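Putative uncharacterized protein from Coprinopsis cinerea probably hydrolyses beta-glucans, as the catalytic domain of a glycoside hydrolase family 131 enzyme with a beta-jelly-roll fold. Local coordinates of one contact, PDB 3W9A (chain A, 1.99 Å), residues G61-I66 and D214-G219, beside the matching contact of the related beta-glucanase from Podospora anserina, PDB 4LE4 (chain B, 1.80 Å), residues G61-L66 and D223-G228. Structure 2 is superposed on structure 1 by the backbone atoms of these residues (RMSD 0.24 Å); each is numbered along its deposited sequence.

Structure 1 (3W9A); sequences GLKVTI and DWYVSG.
Val64 meets Trp215, and Leu62 meets Val217, as antiparallel hydrogen-bonded pairs where strand 61-66 runs beside strand 213-224 in one sheet of the beta-jelly roll. These side chains face the other sheet, with Leu81, Thr79 and Val203 among their neighbours. Val64 CB stands 3.7 Å from Trp215 O. Beyond it, with CG1 anti to the backbone N (chi1 165°), CG2 is left on the side of Val217 and approaches its CG2 at 4.3 Å. Leu62 touches with CB, 3.7 Å from Val217 O. Trp215 CB lies 4.0 Å from Val64 O, and its NE1 is hydrogen-bonded to Glu213 OE1. On the reverse face Thr65 OG1 donates to Asp214 OD1 (2.7 Å) from the anti side, 30° out of the carboxylate plane; Asn106 holds OD2. Lys63 CG lies 3.7 Å from Tyr216 CE1.

Structure 2 (4LE4); sequences GAKITL and DFYWSG.
Ile64 pairs with Phe224, and Ala62 with Trp226, each an antiparallel hydrogen-bonded pair. Ile64 CB stands 3.8 Å from Phe224 O. CG1, anti to the carbonyl carbon (chi1 -73°), passes beside Trp226 CD1 at 3.9 Å, and CD1 at the tip settles over one face of the indole's five-membered ring, a CH-pi contact 3.8 Å from its centroid. Trp226 NE1, buried in this contact, has no polar partner in the model. Ala62 ends at CB, 4.3 Å from Trp226 O. Phe224 CB lies 3.8 Å from Ile64 O. On the reverse face Thr65 OG1 donates to Asp223 OD1 (2.7 Å) from the anti side, 30° out of the carboxylate plane; Asn107 holds OD2, which a water links to Lys63 NZ. Lys63 CG lies 3.7 Å from Tyr225 CE1.

Structure 1 against structure 2
The backbone bonds that join the strands are kept: Val64(A) N meets Trp215(A) O at 2.6 Å and Ile64(B) N meets Phe224(B) O at 2.7 Å. The side-chain bond also recurs, Thr65(A) OG1 to Asp214(A) OD1 and Thr65(B) OG1 to Asp223(B) OD1, 2.7 Å in both; these side chains and those of Lys63(A) and Lys63(B) keep their place. A water between Lys63(B) and Asp223(B) is modelled in structure 2.

Val217(A) is exchanged for Trp226(B): CG2 of Val217(A) and CG of Trp226(B) are 0.5 Å apart, but NE1, CE2, CE3, CZ2, CZ3 and CH2 of Trp226(B) have no counterpart, nor has CG1 of Val217(A). The indole adds contacts within its own strand, Trp226(B) CD1 to Phe224(B) O at 3.4 Å and Trp226(B) NE1 to Phe224(B) CB at 3.6 Å. Val64(A) and Ile64(B) both touch this position. CG1 of Val64(A) and CG2 of Ile64(B) are 0.6 Å apart, CG2 of Val64(A) and CG1 of Ile64(B) 0.7 Å apart; CD1 of Ile64(B) is extra and lies against the indole of Trp226(B). Conversely, CG, CD1 and CD2 of Leu62(A) are absent from Ala62(B), although CB stays. CE3, CZ2, CZ3 and CH2 of Trp215(A) likewise lack a match in Phe224(B), whose CE2 falls 0.3 Å apart from CE2 of Trp215(A). Bulk thus appears redistributed among neighbouring positions. At Ile66(A) and Leu66(B), differently branched chains bring their CD1 atoms to 0.9 Å apart.

Structure 1 (3W9A)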
loop_
_atom_site.group_PDB
_atom_site.type_symbol
_atom_site.label_atom_id
_atom_site.label_comp_id
_atom_site.label_asym_id
_atom_site.label_seq_id
_atom_site.Cartn_x
_atom_site.Cartn_y
_atom_site.Cartn_z
ATOM N N GLY A 61 12.689 -2.437 2.384
ATOM C CA GLY A 61 11.388 -2.159 1.755
ATOM C C GLY A 61 11.066 -3.118 0.603
ATOM O O GLY A 61 11.878 -3.957 0.211
ATOM N N LEU A 62 9.860 -2.985 0.063
ATOM C CA LEU A 62 9.381 -3.852 -0.995
ATOM C C LEU A 62 9.275 -3.090 -2.296
ATOM O O LEU A 62 8.629 -2.039 -2.347
ATOM C CB LEU A 62 8.015 -4.399 -0.630
ATOM C CG LEU A 62 7.345 -5.308 -1.651
ATOM C CD1 LEU A 62 8.046 -6.659 -1.749
ATOM C CD2 LEU A 62 5.894 -5.509 -1.261
ATOM N N LYS A 63 9.924 -3.599 -3.337
ATOM C CA LYS A 63 9.678 -3.117 -4.702
ATOM C C LYS A 63 8.588 -3.972 -5.308
ATOM O O LYS A 63 8.753 -5.176 -5.450
ATOM C CB LYS A 63 10.928 -3.230 -5.582
ATOM C CG LYS A 63 10.800 -2.427 -6.874
ATOM C CD LYS A 63 11.711 -2.868 -8.024
ATOM C CE LYS A 63 13.056 -3.381 -7.633
ATOM N NZ LYS A 63 13.998 -3.492 -8.799
ATOM N N VAL A 64 7.477 -3.353 -5.676
ATOM C CA VAL A 64 6.358 -4.071 -6.287
ATOM C C VAL A 64 6.462 -3.818 -7.770
ATOM O O VAL A 64 6.423 -2.683 -8.180
ATOM C CB VAL A 64 5.011 -3.546 -5.718
ATOM C CG1 VAL A 64 3.836 -3.985 -6.572
ATOM C CG2 VAL A 64 4.844 -3.990 -4.270
ATOM N N THR A 65 6.591 -4.872 -8.574
ATOM C CA THR A 65 6.681 -4.710 -10.022
ATOM C C THR A 65 5.488 -5.329 -10.756
ATOM O O THR A 65 5.158 -6.504 -10.563
ATOM C CB THR A 65 8.011 -5.301 -10.588
ATOM O OG1 THR A 65 9.135 -4.629 -10.011
ATOM C CG2 THR A 65 8.084 -5.168 -12.127
ATOM N N ILE A 66 4.877 -4.539 -11.636
ATOM C CA ILE A 66 3.900 -5.046 -12.590
ATOM C C ILE A 66 4.471 -5.018 -14.005
ATOM O O ILE A 66 5.112 -4.050 -14.417
ATOM C CB ILE A 66 2.563 -4.281 -12.519
ATOM C CG1 ILE A 66 2.787 -2.766 -12.633
ATOM C CG2 ILE A 66 1.814 -4.668 -11.245
ATOM C CD1 ILE A 66 1.535 -1.931 -12.804
ATOM N N ASP A 214 7.685 0.004 -11.457
ATOM C CA ASP A 214 8.087 -0.291 -10.082
ATOM C C ASP A 214 7.402 0.694 -9.152
ATOM O O ASP A 214 7.366 1.901 -9.412
ATOM C CB ASP A 214 9.602 -0.179 -9.895
ATOM C CG ASP A 214 10.387 -1.150 -10.769
ATOM O OD1 ASP A 214 9.926 -2.267 -11.026
ATOM O OD2 ASP A 214 11.487 -0.777 -11.188
ATOM N N TRP A 215 6.849 0.164 -8.071
ATOM C CA TRP A 215 6.359 0.955 -6.959
ATOM C C TRP A 215 7.114 0.445 -5.740
ATOM O O TRP A 215 7.418 -0.752 -5.658
ATOM C CB TRP A 215 4.855 0.720 -6.775
ATOM C CG TRP A 215 3.997 1.195 -7.921
ATOM C CD1 TRP A 215 3.909 0.650 -9.174
ATOM C CD2 TRP A 215 3.081 2.287 -7.892
ATOM N NE1 TRP A 215 3.032 1.369 -9.931
ATOM C CE2 TRP A 215 2.502 2.379 -9.166
ATOM C CE3 TRP A 215 2.720 3.214 -6.916
ATOM C CZ2 TRP A 215 1.552 3.332 -9.483
ATOM C CZ3 TRP A 215 1.795 4.197 -7.248
ATOM C CH2 TRP A 215 1.219 4.239 -8.514
ATOM N N TYR A 216 7.450 1.334 -4.815
ATOM C CA TYR A 216 8.124 0.929 -3.592
ATOM C C TYR A 216 7.226 1.163 -2.392
ATOM O O TYR A 216 6.547 2.192 -2.287
ATOM C CB TYR A 216 9.450 1.662 -3.431
ATOM C CG TYR A 216 10.422 1.472 -4.589
ATOM C CD1 TYR A 216 11.566 0.696 -4.449
ATOM C CD2 TYR A 216 10.200 2.086 -5.826
ATOM C CE1 TYR A 216 12.471 0.543 -5.485
ATOM C CE2 TYR A 216 11.088 1.916 -6.873
ATOM C CZ TYR A 216 12.217 1.152 -6.695
ATOM O OH TYR A 216 13.098 0.988 -7.735
ATOM N N VAL A 217 7.213 0.192 -1.489
ATOM C CA VAL A 217 6.297 0.213 -0.341
ATOM C C VAL A 217 7.089 -0.126 0.906
ATOM O O VAL A 217 7.866 -1.081 0.892
ATOM C CB VAL A 217 5.178 -0.837 -0.498
ATOM C CG1 VAL A 217 4.293 -0.893 0.744
ATOM C CG2 VAL A 217 4.359 -0.571 -1.743
ATOM N N SER A 218 6.918 0.639 1.980
ATOM C CA SER A 218 7.533 0.273 3.256
ATOM C C SER A 218 6.718 0.749 4.448
ATOM O O SER A 218 5.801 1.552 4.307
ATOM C CB SER A 218 8.944 0.838 3.337
ATOM O OG SER A 218 8.896 2.242 3.347
ATOM N N GLY A 219 7.064 0.232 5.622
ATOM C CA GLY A 219 6.426 0.649 6.864
ATOM C C GLY A 219 4.931 0.368 6.897
ATOM O O GLY A 219 4.129 1.247 7.228
#

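Structure 2 (4LE4)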
loop_
_atom_site.group_PDB
_atom_site.type_symbol
_atom_site.label_atom_id
_atom_site.label_comp_id
_atom_site.label_asym_id
_atom_site.label_seq_id
_atom_site.Cartn_x
_atom_site.Cartn_y
_atom_site.Cartn_z
ATOM N N GLY B 61 12.432 -2.433 2.360
ATOM C CA GLY B 61 11.207 -1.997 1.706
ATOM C C GLY B 61 10.980 -3.019 0.603
ATOM O O GLY B 61 11.829 -3.870 0.328
ATOM N N ALA B 62 9.834 -2.947 -0.062
ATOM C CA ALA B 62 9.544 -3.878 -1.121
ATOM C C ALA B 62 9.328 -3.166 -2.446
ATOM O O ALA B 62 8.606 -2.171 -2.514
ATOM C CB ALA B 62 8.290 -4.691 -0.764
ATOM N N LYS B 63 9.985 -3.650 -3.496
ATOM C CA LYS B 63 9.716 -3.094 -4.813
ATOM C C LYS B 63 8.652 -4.042 -5.363
ATOM O O LYS B 63 8.872 -5.253 -5.435
ATOM C CB LYS B 63 10.956 -3.154 -5.714
ATOM C CG LYS B 63 10.645 -2.660 -7.136
ATOM C CD LYS B 63 11.954 -2.483 -7.931
ATOM C CE LYS B 63 12.677 -3.762 -8.094
ATOM N NZ LYS B 63 13.886 -3.502 -8.974
ATOM N N ILE B 64 7.484 -3.490 -5.694
ATOM C CA ILE B 64 6.387 -4.255 -6.261
ATOM C C ILE B 64 6.351 -3.867 -7.732
ATOM O O ILE B 64 6.324 -2.692 -8.086
ATOM C CB ILE B 64 5.050 -3.942 -5.521
ATOM C CG1 ILE B 64 5.119 -4.605 -4.136
ATOM C CG2 ILE B 64 3.862 -4.511 -6.300
ATOM C CD1 ILE B 64 3.896 -4.410 -3.252
ATOM N N THR B 65 6.389 -4.880 -8.572
ATOM C CA THR B 65 6.466 -4.691 -10.017
ATOM C C THR B 65 5.326 -5.255 -10.854
ATOM O O THR B 65 4.858 -6.361 -10.621
ATOM C CB THR B 65 7.772 -5.360 -10.521
ATOM O OG1 THR B 65 8.894 -4.690 -9.922
ATOM C CG2 THR B 65 7.876 -5.307 -12.038
ATOM N N LEU B 66 4.909 -4.490 -11.848
ATOM C CA LEU B 66 3.919 -4.967 -12.789
ATOM C C LEU B 66 4.739 -5.121 -14.054
ATOM O O LEU B 66 5.428 -4.172 -14.465
ATOM C CB LEU B 66 2.847 -3.927 -13.074
ATOM C CG LEU B 66 1.936 -3.548 -11.913
ATOM C CD1 LEU B 66 0.922 -2.450 -12.356
ATOM C CD2 LEU B 66 1.208 -4.809 -11.488
ATOM N N ASP B 223 7.398 0.013 -11.495
ATOM C CA ASP B 223 7.883 -0.311 -10.154
ATOM C C ASP B 223 7.293 0.634 -9.099
ATOM O O ASP B 223 7.280 1.849 -9.285
ATOM C CB ASP B 223 9.413 -0.192 -10.081
ATOM C CG ASP B 223 10.156 -1.248 -10.932
ATOM O OD1 ASP B 223 9.647 -2.389 -11.084
ATOM O OD2 ASP B 223 11.279 -0.946 -11.425
ATOM N N PHE B 224 6.866 0.064 -7.972
ATOM C CA PHE B 224 6.304 0.830 -6.852
ATOM C C PHE B 224 7.067 0.392 -5.606
ATOM O O PHE B 224 7.248 -0.787 -5.389
ATOM C CB PHE B 224 4.818 0.505 -6.701
ATOM C CG PHE B 224 4.014 0.738 -7.963
ATOM C CD1 PHE B 224 4.045 -0.180 -9.000
ATOM C CD2 PHE B 224 3.239 1.889 -8.103
ATOM C CE1 PHE B 224 3.312 0.035 -10.182
ATOM C CE2 PHE B 224 2.502 2.120 -9.273
ATOM C CZ PHE B 224 2.535 1.206 -10.305
ATOM N N TYR B 225 7.485 1.341 -4.786
ATOM C CA TYR B 225 8.288 1.054 -3.596
ATOM C C TYR B 225 7.442 1.240 -2.366
ATOM O O TYR B 225 6.729 2.223 -2.259
ATOM C CB TYR B 225 9.487 1.988 -3.577
ATOM C CG TYR B 225 10.334 1.736 -4.798
ATOM C CD1 TYR B 225 11.382 0.822 -4.757
ATOM C CD2 TYR B 225 10.031 2.345 -6.023
ATOM C CE1 TYR B 225 12.122 0.505 -5.909
ATOM C CE2 TYR B 225 10.753 2.046 -7.177
ATOM C CZ TYR B 225 11.808 1.119 -7.116
ATOM O OH TYR B 225 12.568 0.815 -8.236
ATOM N N TRP B 226 7.525 0.286 -1.452
ATOM C CA TRP B 226 6.678 0.305 -0.251
ATOM C C TRP B 226 7.461 0.009 1.012
ATOM O O TRP B 226 8.389 -0.804 0.974
ATOM C CB TRP B 226 5.647 -0.829 -0.333
ATOM C CG TRP B 226 4.700 -0.778 -1.474
ATOM C CD1 TRP B 226 4.983 -0.988 -2.813
ATOM C CD2 TRP B 226 3.315 -0.500 -1.390
ATOM N NE1 TRP B 226 3.843 -0.847 -3.555
ATOM C CE2 TRP B 226 2.798 -0.551 -2.713
ATOM C CE3 TRP B 226 2.447 -0.206 -0.328
ATOM C CZ2 TRP B 226 1.444 -0.323 -3.003
ATOM C CZ3 TRP B 226 1.092 0.026 -0.624
ATOM C CH2 TRP B 226 0.613 -0.036 -1.947
ATOM N N SER B 227 7.066 0.627 2.130
ATOM C CA SER B 227 7.679 0.292 3.421
ATOM C C SER B 227 6.710 0.725 4.517
ATOM O O SER B 227 5.693 1.356 4.228
ATOM C CB SER B 227 9.053 0.958 3.611
ATOM O OG SER B 227 9.009 2.363 3.625
ATOM N N GLY B 228 6.993 0.329 5.756
ATOM C CA GLY B 228 6.149 0.756 6.852
ATOM C C GLY B 228 4.687 0.371 6.767
ATOM O O GLY B 228 3.841 1.119 7.210
HETATM O O HOH W 1 13.553 -2.314 -11.536
#